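Local coordinates for enoyl-acyl carrier protein reductase (PDB 6KIA), which probably reduces enoyl-acyl carrier protein intermediates of fatty acid synthesis with NADH, as a novel, triclosan-resistance type of enoyl-acyl carrier protein reductase with a Rossmann-type fold, at residues W113-L118 with A191-L197; I178-R182 with A373-G378; H242-I246 with W423-D427; A312-G318 with A430-N434; E331-H337 with K385-S389. All blocks are in the same frame, centred on the assembly; numbering follows the deposited sequence.

Interaction 1: W113-L118 with A191-L197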
# COMPACT_ATOMS: atom_id res chain seq x y z
N TRP A 113 -9.52 18.17 -21.14
CA TRP A 113 -9.63 17.73 -19.75
C TRP A 113 -9.09 18.73 -18.71
O TRP A 113 -9.63 18.81 -17.61
CB TRP A 113 -8.94 16.38 -19.54
CG TRP A 113 -7.46 16.41 -19.62
CD1 TRP A 113 -6.69 16.20 -20.73
CD2 TRP A 113 -6.54 16.66 -18.54
NE1 TRP A 113 -5.36 16.31 -20.41
CE2 TRP A 113 -5.24 16.59 -19.07
CE3 TRP A 113 -6.70 16.92 -17.17
CZ2 TRP A 113 -4.10 16.78 -18.29
CZ3 TRP A 113 -5.57 17.12 -16.41
CH2 TRP A 113 -4.29 17.04 -16.96
N GLN A 114 -8.06 19.51 -19.05
CA GLN A 114 -7.46 20.39 -18.05
C GLN A 114 -8.39 21.55 -17.71
O GLN A 114 -8.33 22.11 -16.61
CB GLN A 114 -6.12 20.97 -18.52
CG GLN A 114 -4.95 20.04 -18.38
CD GLN A 114 -3.62 20.78 -18.36
OE1 GLN A 114 -3.39 21.66 -17.53
NE2 GLN A 114 -2.74 20.42 -19.28
N ASP A 115 -9.26 21.87 -18.65
CA ASP A 115 -10.15 23.00 -18.50
C ASP A 115 -11.59 22.59 -18.22
O ASP A 115 -12.41 23.43 -17.86
CB ASP A 115 -10.09 23.86 -19.76
CG ASP A 115 -8.77 24.60 -19.90
OD1 ASP A 115 -8.21 25.04 -18.88
OD2 ASP A 115 -8.29 24.73 -21.05
N ASP A 116 -11.90 21.29 -18.38
CA ASP A 116 -13.26 20.80 -18.13
C ASP A 116 -13.64 20.94 -16.66
O ASP A 116 -12.83 20.68 -15.77
CB ASP A 116 -13.42 19.34 -18.57
CG ASP A 116 -13.64 19.19 -20.07
OD1 ASP A 116 -14.05 20.17 -20.74
OD2 ASP A 116 -13.39 18.08 -20.59
N LYS A 117 -14.88 21.34 -16.41
CA LYS A 117 -15.32 21.59 -15.04
C LYS A 117 -16.44 20.61 -14.70
O LYS A 117 -17.21 20.22 -15.58
CB LYS A 117 -15.80 23.03 -14.88
CG LYS A 117 -14.65 24.04 -15.00
CD LYS A 117 -13.48 23.74 -14.10
CE LYS A 117 -12.38 24.74 -14.37
NZ LYS A 117 -11.16 24.57 -13.56
N LEU A 118 -16.53 20.22 -13.43
CA LEU A 118 -17.53 19.23 -13.02
C LEU A 118 -18.65 19.83 -12.16
O LEU A 118 -18.44 20.80 -11.43
CB LEU A 118 -16.84 18.08 -12.27
CG LEU A 118 -15.90 17.21 -13.11
CD1 LEU A 118 -15.05 16.27 -12.24
CD2 LEU A 118 -16.73 16.40 -14.08
N ALA A 191 -0.54 19.72 -12.91
CA ALA A 191 -1.51 19.87 -14.00
C ALA A 191 -2.74 18.99 -13.76
O ALA A 191 -3.89 19.40 -13.96
CB ALA A 191 -0.87 19.55 -15.35
N LEU A 192 -2.50 17.75 -13.32
CA LEU A 192 -3.61 16.88 -12.98
C LEU A 192 -4.34 17.38 -11.75
O LEU A 192 -5.58 17.49 -11.74
CB LEU A 192 -3.12 15.45 -12.72
CG LEU A 192 -4.20 14.47 -12.26
CD1 LEU A 192 -5.28 14.32 -13.31
CD2 LEU A 192 -3.59 13.10 -11.90
N LEU A 193 -3.59 17.66 -10.69
CA LEU A 193 -4.22 17.94 -9.40
C LEU A 193 -5.02 19.25 -9.39
O LEU A 193 -5.97 19.39 -8.63
CB LEU A 193 -3.18 17.93 -8.27
CG LEU A 193 -2.53 16.57 -7.96
CD1 LEU A 193 -2.02 16.53 -6.54
CD2 LEU A 193 -3.48 15.41 -8.22
N ASN A 194 -4.64 20.20 -10.24
CA ASN A 194 -5.38 21.47 -10.31
C ASN A 194 -6.64 21.40 -11.17
O ASN A 194 -7.51 22.28 -11.08
CB ASN A 194 -4.48 22.59 -10.82
CG ASN A 194 -3.34 22.91 -9.89
OD1 ASN A 194 -3.44 22.73 -8.67
ND2 ASN A 194 -2.23 23.40 -10.45
N SER A 195 -6.74 20.38 -12.00
CA SER A 195 -7.94 20.21 -12.80
C SER A 195 -9.10 19.65 -11.96
O SER A 195 -8.87 19.07 -10.90
CB SER A 195 -7.67 19.29 -13.99
OG SER A 195 -7.45 17.95 -13.54
N ASP A 196 -10.34 19.81 -12.44
CA ASP A 196 -11.48 19.21 -11.74
C ASP A 196 -11.36 17.69 -11.76
O ASP A 196 -11.71 17.03 -10.78
CB ASP A 196 -12.81 19.67 -12.34
CG ASP A 196 -13.30 20.97 -11.75
OD1 ASP A 196 -12.49 21.67 -11.10
OD2 ASP A 196 -14.49 21.28 -11.92
N LEU A 197 -10.85 17.14 -12.86
CA LEU A 197 -10.56 15.69 -12.92
C LEU A 197 -9.69 15.23 -11.73
O LEU A 197 -10.03 14.26 -11.04
CB LEU A 197 -9.86 15.34 -14.23
CG LEU A 197 -9.42 13.88 -14.36
CD1 LEU A 197 -10.64 12.99 -14.41
CD2 LEU A 197 -8.51 13.69 -15.60
O HOH W 1 -11.05 18.53 -15.43
O HOH W 2 -10.53 21.64 -14.76
O HOH W 3 -4.42 21.84 -14.75
O HOH W 4 -10.07 22.99 -11.05

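Interaction 2: I178-R182 with A373-G378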
# COMPACT_ATOMS: atom_id res chain seq x y z
N ILE A 178 2.14 11.72 -16.96
CA ILE A 178 2.56 12.16 -15.63
C ILE A 178 3.62 11.24 -15.02
O ILE A 178 4.59 11.70 -14.42
CB ILE A 178 1.38 12.26 -14.66
CG1 ILE A 178 0.45 13.39 -15.11
CG2 ILE A 178 1.87 12.53 -13.24
CD1 ILE A 178 -0.82 13.46 -14.32
N TYR A 179 3.46 9.94 -15.23
CA TYR A 179 4.30 8.97 -14.54
C TYR A 179 5.50 8.57 -15.39
O TYR A 179 6.55 8.21 -14.83
CB TYR A 179 3.49 7.73 -14.15
CG TYR A 179 2.41 8.02 -13.14
CD1 TYR A 179 2.66 8.84 -12.04
CD2 TYR A 179 1.13 7.48 -13.28
CE1 TYR A 179 1.67 9.11 -11.11
CE2 TYR A 179 0.14 7.75 -12.35
CZ TYR A 179 0.42 8.57 -11.27
OH TYR A 179 -0.56 8.85 -10.34
N LYS A 180 5.37 8.66 -16.72
CA LYS A 180 6.45 8.21 -17.62
C LYS A 180 6.99 9.26 -18.59
O LYS A 180 7.98 9.01 -19.28
CB LYS A 180 5.98 7.00 -18.44
CG LYS A 180 5.43 5.84 -17.63
CD LYS A 180 4.87 4.75 -18.55
CE LYS A 180 4.62 3.45 -17.79
NZ LYS A 180 3.64 3.60 -16.66
N GLY A 181 6.37 10.44 -18.63
CA GLY A 181 6.69 11.43 -19.65
C GLY A 181 7.97 12.21 -19.43
O GLY A 181 8.23 12.69 -18.32
N ARG A 182 8.77 12.30 -20.48
CA ARG A 182 9.99 13.09 -20.48
C ARG A 182 9.97 14.08 -21.64
O ARG A 182 9.25 13.89 -22.60
CB ARG A 182 11.20 12.18 -20.61
CG ARG A 182 11.61 11.50 -19.32
CD ARG A 182 12.92 10.77 -19.53
NE ARG A 182 12.71 9.57 -20.34
CZ ARG A 182 13.67 8.71 -20.67
NH1 ARG A 182 13.37 7.64 -21.39
NH2 ARG A 182 14.92 8.92 -20.28
N ALA A 373 11.82 13.89 -13.84
CA ALA A 373 11.40 12.90 -14.83
C ALA A 373 12.56 12.35 -15.62
O ALA A 373 12.69 11.14 -15.81
CB ALA A 373 10.35 13.49 -15.77
N ASP A 374 13.44 13.24 -16.07
CA ASP A 374 14.56 12.80 -16.88
C ASP A 374 15.46 11.87 -16.09
O ASP A 374 15.82 10.79 -16.56
CB ASP A 374 15.36 13.99 -17.40
CG ASP A 374 14.82 14.53 -18.72
OD1 ASP A 374 14.89 13.82 -19.74
OD2 ASP A 374 14.33 15.68 -18.73
N ILE A 375 15.85 12.29 -14.88
CA ILE A 375 16.80 11.48 -14.14
C ILE A 375 16.18 10.18 -13.58
O ILE A 375 16.83 9.12 -13.56
CB ILE A 375 17.48 12.29 -13.00
CG1 ILE A 375 18.68 11.54 -12.44
CG2 ILE A 375 16.48 12.70 -11.92
CD1 ILE A 375 19.41 12.29 -11.36
N MET A 376 14.93 10.26 -13.14
CA MET A 376 14.27 9.09 -12.52
C MET A 376 13.90 8.06 -13.59
O MET A 376 14.21 6.87 -13.46
CB MET A 376 13.02 9.49 -11.75
CG MET A 376 12.32 8.29 -11.13
SD MET A 376 10.93 8.74 -10.07
CE MET A 376 9.80 9.38 -11.31
N ILE A 377 13.25 8.50 -14.65
CA ILE A 377 12.86 7.56 -15.69
C ILE A 377 14.09 7.05 -16.45
O ILE A 377 14.16 5.86 -16.79
CB ILE A 377 11.86 8.20 -16.66
CG1 ILE A 377 10.66 8.74 -15.89
CG2 ILE A 377 11.48 7.23 -17.78
CD1 ILE A 377 9.71 7.69 -15.42
N GLY A 378 15.05 7.94 -16.69
CA GLY A 378 16.29 7.55 -17.34
C GLY A 378 17.02 6.48 -16.54
O GLY A 378 17.45 5.45 -17.10

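Interaction 3: H242-I246 with W423-D427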
# COMPACT_ATOMS: atom_id res chain seq x y z
N HIS A 242 4.73 6.77 3.30
CA HIS A 242 5.03 8.16 3.65
C HIS A 242 6.53 8.35 3.53
O HIS A 242 7.18 8.91 4.43
CB HIS A 242 4.53 8.49 5.06
CG HIS A 242 4.40 9.96 5.32
ND1 HIS A 242 3.59 10.47 6.31
CD2 HIS A 242 4.99 11.03 4.72
CE1 HIS A 242 3.66 11.79 6.30
NE2 HIS A 242 4.50 12.16 5.35
N GLY A 243 7.10 7.78 2.47
CA GLY A 243 8.54 7.78 2.30
C GLY A 243 9.22 6.77 3.20
O GLY A 243 8.63 6.26 4.16
N THR A 244 10.50 6.50 2.93
CA THR A 244 11.22 5.43 3.61
C THR A 244 12.70 5.80 3.83
O THR A 244 13.31 6.42 2.97
CB THR A 244 11.13 4.14 2.76
OG1 THR A 244 9.75 3.80 2.57
CG2 THR A 244 11.89 2.98 3.42
N GLU A 245 13.26 5.42 4.99
CA GLU A 245 14.70 5.63 5.20
C GLU A 245 15.49 4.53 4.55
O GLU A 245 15.29 3.32 4.79
CB GLU A 245 15.05 5.70 6.69
CG GLU A 245 14.38 6.83 7.44
CD GLU A 245 14.75 6.87 8.91
OE1 GLU A 245 14.51 5.87 9.60
OE2 GLU A 245 15.29 7.90 9.38
N ILE A 246 16.43 4.95 3.71
CA ILE A 246 17.28 4.01 3.01
C ILE A 246 18.73 4.48 3.15
O ILE A 246 18.95 5.65 3.43
CB ILE A 246 16.88 3.89 1.53
CG1 ILE A 246 17.31 5.14 0.72
CG2 ILE A 246 15.38 3.58 1.38
CD1 ILE A 246 16.90 5.08 -0.76
N TRP A 423 7.13 3.87 11.12
CA TRP A 423 7.84 3.58 9.87
C TRP A 423 8.64 2.28 9.99
O TRP A 423 9.41 2.09 10.96
CB TRP A 423 8.78 4.73 9.50
CG TRP A 423 8.24 5.84 8.65
CD1 TRP A 423 8.55 6.08 7.33
CD2 TRP A 423 7.35 6.89 9.05
NE1 TRP A 423 7.92 7.22 6.91
CE2 TRP A 423 7.16 7.73 7.93
CE3 TRP A 423 6.69 7.20 10.24
CZ2 TRP A 423 6.33 8.86 7.97
CZ3 TRP A 423 5.87 8.34 10.28
CH2 TRP A 423 5.70 9.15 9.15
N LEU A 424 8.50 1.41 8.99
CA LEU A 424 9.35 0.24 8.82
C LEU A 424 10.30 0.56 7.68
O LEU A 424 9.93 0.43 6.51
CB LEU A 424 8.51 -1.00 8.51
CG LEU A 424 7.37 -1.28 9.50
CD1 LEU A 424 6.64 -2.55 9.10
CD2 LEU A 424 7.95 -1.43 10.91
N SER A 425 11.51 1.03 7.99
CA SER A 425 12.46 1.37 6.92
C SER A 425 13.45 0.22 6.67
O SER A 425 13.31 -0.85 7.28
CB SER A 425 13.19 2.68 7.26
OG SER A 425 12.24 3.75 7.19
N HIS A 426 14.44 0.42 5.79
CA HIS A 426 15.31 -0.67 5.41
C HIS A 426 16.11 -1.23 6.57
O HIS A 426 16.50 -2.39 6.53
CB HIS A 426 16.30 -0.24 4.32
CG HIS A 426 15.67 -0.08 2.98
ND1 HIS A 426 16.40 0.15 1.83
CD2 HIS A 426 14.37 -0.11 2.59
CE1 HIS A 426 15.58 0.26 0.80
NE2 HIS A 426 14.34 0.10 1.24
N ASP A 427 16.39 -0.39 7.57
CA ASP A 427 17.20 -0.84 8.69
C ASP A 427 16.52 -1.97 9.47
O ASP A 427 17.07 -3.08 9.60
CB ASP A 427 17.57 0.34 9.62
CG ASP A 427 16.37 1.04 10.25
OD1 ASP A 427 15.29 1.17 9.62
OD2 ASP A 427 16.51 1.45 11.42
O HOH W 5 9.13 2.92 5.27
O HOH W 6 12.15 4.47 9.73

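Interaction 4: A312-G318 with A430-N434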
# COMPACT_ATOMS: atom_id res chain seq x y z
N ALA A 312 21.77 -2.61 3.11
CA ALA A 312 21.24 -2.75 4.47
C ALA A 312 21.38 -4.19 4.91
O ALA A 312 21.70 -4.46 6.10
CB ALA A 312 19.78 -2.28 4.52
N LEU A 313 21.20 -5.13 3.98
CA LEU A 313 21.29 -6.53 4.37
C LEU A 313 22.70 -6.80 4.87
O LEU A 313 22.90 -7.58 5.81
CB LEU A 313 20.96 -7.48 3.23
CG LEU A 313 19.50 -7.52 2.79
CD1 LEU A 313 19.30 -8.53 1.68
CD2 LEU A 313 18.56 -7.77 3.96
N LYS A 314 23.69 -6.13 4.28
CA LYS A 314 25.07 -6.36 4.70
C LYS A 314 25.34 -5.62 5.99
O LYS A 314 26.00 -6.15 6.90
CB LYS A 314 26.05 -5.88 3.61
CG LYS A 314 26.14 -6.81 2.42
CD LYS A 314 27.47 -6.61 1.70
CE LYS A 314 27.86 -7.83 0.88
NZ LYS A 314 28.82 -7.44 -0.18
N LYS A 315 24.76 -4.44 6.12
CA LYS A 315 25.08 -3.56 7.23
C LYS A 315 24.52 -4.10 8.55
O LYS A 315 25.14 -3.99 9.62
CB LYS A 315 24.51 -2.17 6.95
CG LYS A 315 24.77 -1.14 8.03
CD LYS A 315 24.17 0.20 7.61
CE LYS A 315 24.45 1.28 8.64
NZ LYS A 315 25.90 1.62 8.65
N GLU A 316 23.35 -4.73 8.47
CA GLU A 316 22.66 -5.14 9.68
C GLU A 316 23.03 -6.55 10.11
O GLU A 316 22.18 -7.42 10.25
CB GLU A 316 21.15 -5.00 9.46
CG GLU A 316 20.75 -3.58 9.17
CD GLU A 316 21.15 -2.59 10.26
OE1 GLU A 316 21.19 -2.97 11.45
OE2 GLU A 316 21.41 -1.42 9.92
N ASN A 317 24.33 -6.75 10.34
CA ASN A 317 24.88 -8.05 10.74
C ASN A 317 24.57 -9.12 9.69
O ASN A 317 24.15 -10.23 10.02
CB ASN A 317 24.35 -8.47 12.12
CG ASN A 317 25.13 -9.64 12.70
OD1 ASN A 317 24.56 -10.68 13.05
ND2 ASN A 317 26.44 -9.48 12.80
N GLY A 318 24.75 -8.76 8.42
CA GLY A 318 24.55 -9.73 7.36
C GLY A 318 25.61 -10.82 7.44
O GLY A 318 26.75 -10.56 7.82
N ALA A 430 15.93 -5.13 7.35
CA ALA A 430 17.15 -5.91 7.17
C ALA A 430 17.48 -6.68 8.45
O ALA A 430 17.85 -7.86 8.39
CB ALA A 430 18.30 -4.99 6.75
N LYS A 431 17.33 -6.03 9.60
CA LYS A 431 17.54 -6.72 10.90
C LYS A 431 16.64 -7.95 11.02
O LYS A 431 17.11 -9.06 11.35
CB LYS A 431 17.27 -5.79 12.08
CG LYS A 431 18.27 -4.68 12.29
CD LYS A 431 17.94 -3.88 13.54
CE LYS A 431 19.04 -2.88 13.86
NZ LYS A 431 18.62 -1.99 14.97
N GLN A 432 15.35 -7.75 10.76
CA GLN A 432 14.37 -8.84 10.79
C GLN A 432 14.76 -9.98 9.80
O GLN A 432 14.73 -11.16 10.15
CB GLN A 432 12.95 -8.31 10.47
CG GLN A 432 11.99 -9.44 10.32
CD GLN A 432 11.60 -10.03 11.68
OE1 GLN A 432 11.29 -9.31 12.62
NE2 GLN A 432 11.78 -11.33 11.81
N LEU A 433 15.16 -9.63 8.58
CA LEU A 433 15.45 -10.66 7.59
C LEU A 433 16.73 -11.44 7.93
O LEU A 433 16.79 -12.66 7.78
CB LEU A 433 15.60 -10.03 6.20
CG LEU A 433 14.31 -9.55 5.53
CD1 LEU A 433 14.61 -8.60 4.38
CD2 LEU A 433 13.54 -10.78 5.07
N ASN A 434 17.73 -10.75 8.45
CA ASN A 434 18.96 -11.45 8.82
C ASN A 434 18.70 -12.35 10.01
O ASN A 434 19.22 -13.46 10.06
CB ASN A 434 20.09 -10.46 9.06
CG ASN A 434 20.71 -9.96 7.75
OD1 ASN A 434 20.69 -10.67 6.73
ND2 ASN A 434 21.20 -8.74 7.77

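Interaction 5: E331-H337 with K385-S389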
# COMPACT_ATOMS: atom_id res chain seq x y z
N GLU A 331 22.86 -12.82 -10.36
CA GLU A 331 22.52 -13.79 -11.39
C GLU A 331 21.48 -13.33 -12.42
O GLU A 331 21.47 -13.84 -13.53
CB GLU A 331 22.05 -15.09 -10.74
CG GLU A 331 23.20 -15.97 -10.27
CD GLU A 331 22.75 -17.16 -9.44
OE1 GLU A 331 21.57 -17.19 -9.04
OE2 GLU A 331 23.58 -18.06 -9.20
N VAL A 332 20.64 -12.34 -12.11
CA VAL A 332 19.65 -11.92 -13.09
C VAL A 332 20.17 -10.78 -14.01
O VAL A 332 19.50 -10.39 -14.96
CB VAL A 332 18.32 -11.46 -12.43
CG1 VAL A 332 17.67 -12.63 -11.71
CG2 VAL A 332 18.54 -10.28 -11.50
N LEU A 333 21.38 -10.29 -13.74
CA LEU A 333 21.98 -9.26 -14.59
C LEU A 333 22.78 -9.88 -15.75
O LEU A 333 23.38 -10.95 -15.59
CB LEU A 333 22.89 -8.34 -13.76
CG LEU A 333 22.19 -7.58 -12.62
CD1 LEU A 333 23.18 -6.74 -11.82
CD2 LEU A 333 21.10 -6.69 -13.23
N SER A 334 22.75 -9.22 -16.90
CA SER A 334 23.48 -9.68 -18.09
C SER A 334 24.96 -9.74 -17.79
O SER A 334 25.46 -8.99 -16.95
CB SER A 334 23.24 -8.74 -19.27
OG SER A 334 21.87 -8.57 -19.54
N GLU A 335 25.66 -10.67 -18.45
CA GLU A 335 27.11 -10.73 -18.35
C GLU A 335 27.72 -9.38 -18.68
O GLU A 335 27.31 -8.72 -19.62
CB GLU A 335 27.68 -11.82 -19.27
CG GLU A 335 28.95 -12.47 -18.72
CD GLU A 335 29.69 -13.31 -19.74
OE1 GLU A 335 29.09 -13.67 -20.78
OE2 GLU A 335 30.88 -13.63 -19.51
N GLY A 336 28.71 -8.96 -17.90
CA GLY A 336 29.34 -7.68 -18.17
C GLY A 336 28.73 -6.57 -17.35
O GLY A 336 29.27 -5.46 -17.29
N HIS A 337 27.58 -6.82 -16.73
CA HIS A 337 27.04 -5.83 -15.83
C HIS A 337 27.19 -6.32 -14.41
O HIS A 337 26.79 -7.45 -14.11
CB HIS A 337 25.56 -5.53 -16.13
CG HIS A 337 25.34 -4.76 -17.40
ND1 HIS A 337 24.80 -5.34 -18.53
CD2 HIS A 337 25.62 -3.48 -17.72
CE1 HIS A 337 24.73 -4.43 -19.49
NE2 HIS A 337 25.22 -3.29 -19.02
N LYS A 385 17.55 -2.21 -18.27
CA LYS A 385 18.26 -2.75 -19.42
C LYS A 385 19.54 -3.48 -19.02
O LYS A 385 20.13 -4.20 -19.85
CB LYS A 385 18.63 -1.65 -20.43
CG LYS A 385 17.45 -0.92 -21.06
CD LYS A 385 17.99 0.12 -22.04
CE LYS A 385 17.01 1.26 -22.27
NZ LYS A 385 15.62 0.89 -21.91
N MET A 386 19.94 -3.37 -17.75
CA MET A 386 21.04 -4.21 -17.25
C MET A 386 20.70 -5.70 -17.07
O MET A 386 21.59 -6.51 -16.82
CB MET A 386 21.55 -3.69 -15.91
CG MET A 386 22.21 -2.33 -15.97
SD MET A 386 22.53 -1.79 -14.30
CE MET A 386 23.22 -0.16 -14.61
N HIS A 387 19.42 -6.04 -17.20
CA HIS A 387 18.95 -7.39 -16.87
C HIS A 387 18.96 -8.35 -18.05
O HIS A 387 18.73 -7.94 -19.20
CB HIS A 387 17.53 -7.32 -16.30
CG HIS A 387 17.48 -6.75 -14.91
ND1 HIS A 387 17.68 -5.42 -14.64
CD2 HIS A 387 17.24 -7.35 -13.72
CE1 HIS A 387 17.57 -5.21 -13.34
NE2 HIS A 387 17.32 -6.37 -12.75
N LYS A 388 19.23 -9.63 -17.77
CA LYS A 388 19.15 -10.67 -18.79
C LYS A 388 17.77 -10.66 -19.42
O LYS A 388 17.62 -10.72 -20.64
CB LYS A 388 19.43 -12.06 -18.19
CG LYS A 388 20.85 -12.27 -17.72
CD LYS A 388 21.08 -13.71 -17.28
CE LYS A 388 22.50 -13.89 -16.74
NZ LYS A 388 22.66 -15.13 -15.92
N SER A 389 16.76 -10.55 -18.56
CA SER A 389 15.37 -10.58 -18.96
C SER A 389 14.54 -9.60 -18.15
O SER A 389 14.66 -9.54 -16.92
CB SER A 389 14.78 -11.98 -18.80
OG SER A 389 13.39 -11.93 -19.07
O HOH W 7 17.06 -11.13 -15.79
O HOH W 8 21.60 -6.23 -20.70

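Interaction 1: W113-L118 with A191-L197
D196 turns its carboxylate to the loop 113-118, where OD2 accepts the backbone N of L118 at 2.8 Å along a nearly straight path (164° at the hydrogen). The oxygen uses its anti lone pair, the one facing away from OD1, and it also takes a weak bond from the indole of W120. The setting is a helix N-terminus: S195 is the N-cap of helix 196-219, its OG capping the backbone N of G198. The same hydroxyl gives its proton to L192 O at 2.6 Å, and that carbonyl also accepts S195 N, which ties the end of helix 189-194 to the start of the next helix. K117 crosses D196 at about a right angle. Its chain bends at chi2 (-52°), which lays CD 3.4 Å from D196 OD2, while NZ stays 4.0 Å from D196 OD1, too far for a salt bridge. A water bonded to D196 OD1 and N194 O joins the two charges, though its link to K117 NZ is weak. Further waters lie between the loop carbonyls of W113, Q114 and D116 and accept the amides of D196 and L197; the G198 amide has the S195 hydroxyl. On the apolar side W113 is buried against the junction of the two helices, with I174 of helix 169-180 also touching it. Its CG sits between the backbone N and carbonyl carbon (chi1 70°), which swings the six-membered ring over to the helices. There S195 OG lies in the plane of the indole, at the edge, 3.5 Å from W113 CZ3.

Interaction 2: I178-R182 with A373-G378
Van der Waals contact between R182 and the helix 370-385 makes up most of this interface. The arginine side chain crosses D374 and I377 at a slant and also touches A373 and G378, with CG 3.7 Å from A373 O and CD 3.6 Å from D374 OD1. A bend at chi3 (-73°) turns the guanidinium over I377, whose CG2 sits above one face, displaced toward the rim, and comes within 3.7 Å of R182 NE. R182 NH2 reaches G378 CA at 3.5 Å.

The other branch of I377 packs on backbone. CG1 is anti to the carbonyl carbon, and a chi2 of -75° then turns CD1 to the last turn of helix 169-180, 3.3 Å from Y179 O and 4.0 Å from K180 CA. One turn earlier, A373 CB meets G181 O at 3.4 Å. This is a helix C-terminus docked on the flank of a second helix: G181 is the first residue to leave helical geometry, and R182 packs on the neighbouring helix.

Electrostatics are indirect. R182 NE and D374 OD1 stand 4.8 Å apart, their flat groups turned 58° from each other, while R182 NH1 has a long, weak ion pair with D381, farther along the helix. Y179, whose CB points away from helix 370-385, bonds through OH to T261, and its ring meets F299 edge-to-face.

Interaction 3: H242-I246 with W423-D427
S425 OG accepts the backbone N of E245 at 2.9 Å, and one residue on, H426 N donates to E245 O at 3.2 Å. Both bonds join strand 244-248, half of a two-stranded antiparallel hairpin, to the start of helix 426-436. S425 occupies the N-cap position of this helix, but its OG is spent on the strand instead of on a capping bond. The hydroxyl is brought there by a chi1 of -68°, and a water bridges it to E245 OE1. That carboxylate has its main partner in R8, which also forms a salt bridge with D427.

At the other end, the indole of W423 donates NE1 to H242 O at 3.1 Å. The oxygen is in the ring plane, but the N-H comes in from above the carbonyl plane instead of along a lone pair. H242 O also accepts W254 NE1, so two indoles hold this carbonyl. W423, on a strand of the main sheet, then brings CZ2 to 3.4 Å from H242 CB, their rings inclined at 41°. The imidazole is fixed by E270 at ND1 and stacked with W364 and F361.

The side chain of T244 is about 7 Å from the bound NADH, which places the hairpin beside the cofactor. At the helix start I246 packs against H426: the two side chains run the same way, and I246 CG2 sits over one face of the imidazole, offset toward the rim, as a CH-pi contact 3.5 Å from the ring centroid.

Interaction 4: A312-G318 with A430-N434
N434 sends its amide across to the end of helix 309-315, and ND2 donates twice: to L313 O at 2.8 Å and to E316 O at 3.0 Å. The two carbonyls are met differently. L313 O receives the N-H in its carbonyl plane, on a lone pair, and lies close to the amide plane, whereas at E316 O the donor stands 61° out of the carbonyl plane. A chi1 of -79° aims the amide of N434 at this turn, where E316 is the centre of an inverse gamma turn.

E316 CG rests 3.7 Å from A430 CB, and the bend at chi2 (-58°) carries the carboxylate back so that OE1 passes 3.2 Å from K431 CE, where the two side chains cross at a slant. The lysine nitrogen runs on past it to R8 O, a weak bond, and E316 OE2 is held by Y252. Around them, A430 CB packs against A312 CB and L313 CD2, and the latter also touches L433 CD1. These small and branched groups seat helix 426-436 against helix 309-315.

One amide thus meets the L313 carbonyl and that of the turn after it, consistent with these hydrogen bonds, more than the E316 and K431 charges, fixing how the helices meet.

Interaction 5: E331-H337 with K385-S389
L333 and H387 form a single beta bridge between two loops, and the tight part of the contact is built round it. K388 N donates to V332 O and S334 N to M386 O, both at 2.9 Å and both 165° at the hydrogen. L333 CD2 stands directly over the centre of the H387 ring, 3.7 Å from its centroid in a CH-pi contact, and also touches M386 CB. The imidazole is bonded to I383 O at ND1 and V394 N at NE2, which probably restrains it. V332 CG2 comes to 3.9 Å from H387 CD2.

The outer side is looser. H337, held near by the type II turn from S334 to H337, lays a face of its ring over M386 CA and crosses the methionine side chain at about a right angle. The exposed K388 extends along the 331-333 backbone, and NZ donates to E331 O at 3.0 Å in the carbonyl plane. Water takes up other polar atoms: one molecule bridges V332 O and S389 N, another S334 OG and K385 O.

Backbone bonds therefore set how the two loops lie, and the lysine ammonium probably adds a favourable charge-dipole term at the E331 carbonyl.

Interactions 3 and 4 share helix 426-436 and touch, their centres 14 Å apart: interaction 3 joins its start to the two-stranded hairpin, and interaction 4 seats its next turns on helix 309-315. Interactions 1 and 2 also meet, through L192 and I178, since helices 169-180 and 189-194 are consecutive; yet interaction 2 reaches far along the chain, to helix 370-385. That helix runs on into interaction 5, whose nearest atoms are about 7 Å from interaction 2. Interaction 5 falls, in sequence, between the two segments of interactions 3 and 4. Interactions 1 and 4 lie on opposite sides of the chain's centre. Interaction 3 comes closer to the bound NADH than interaction 2 does.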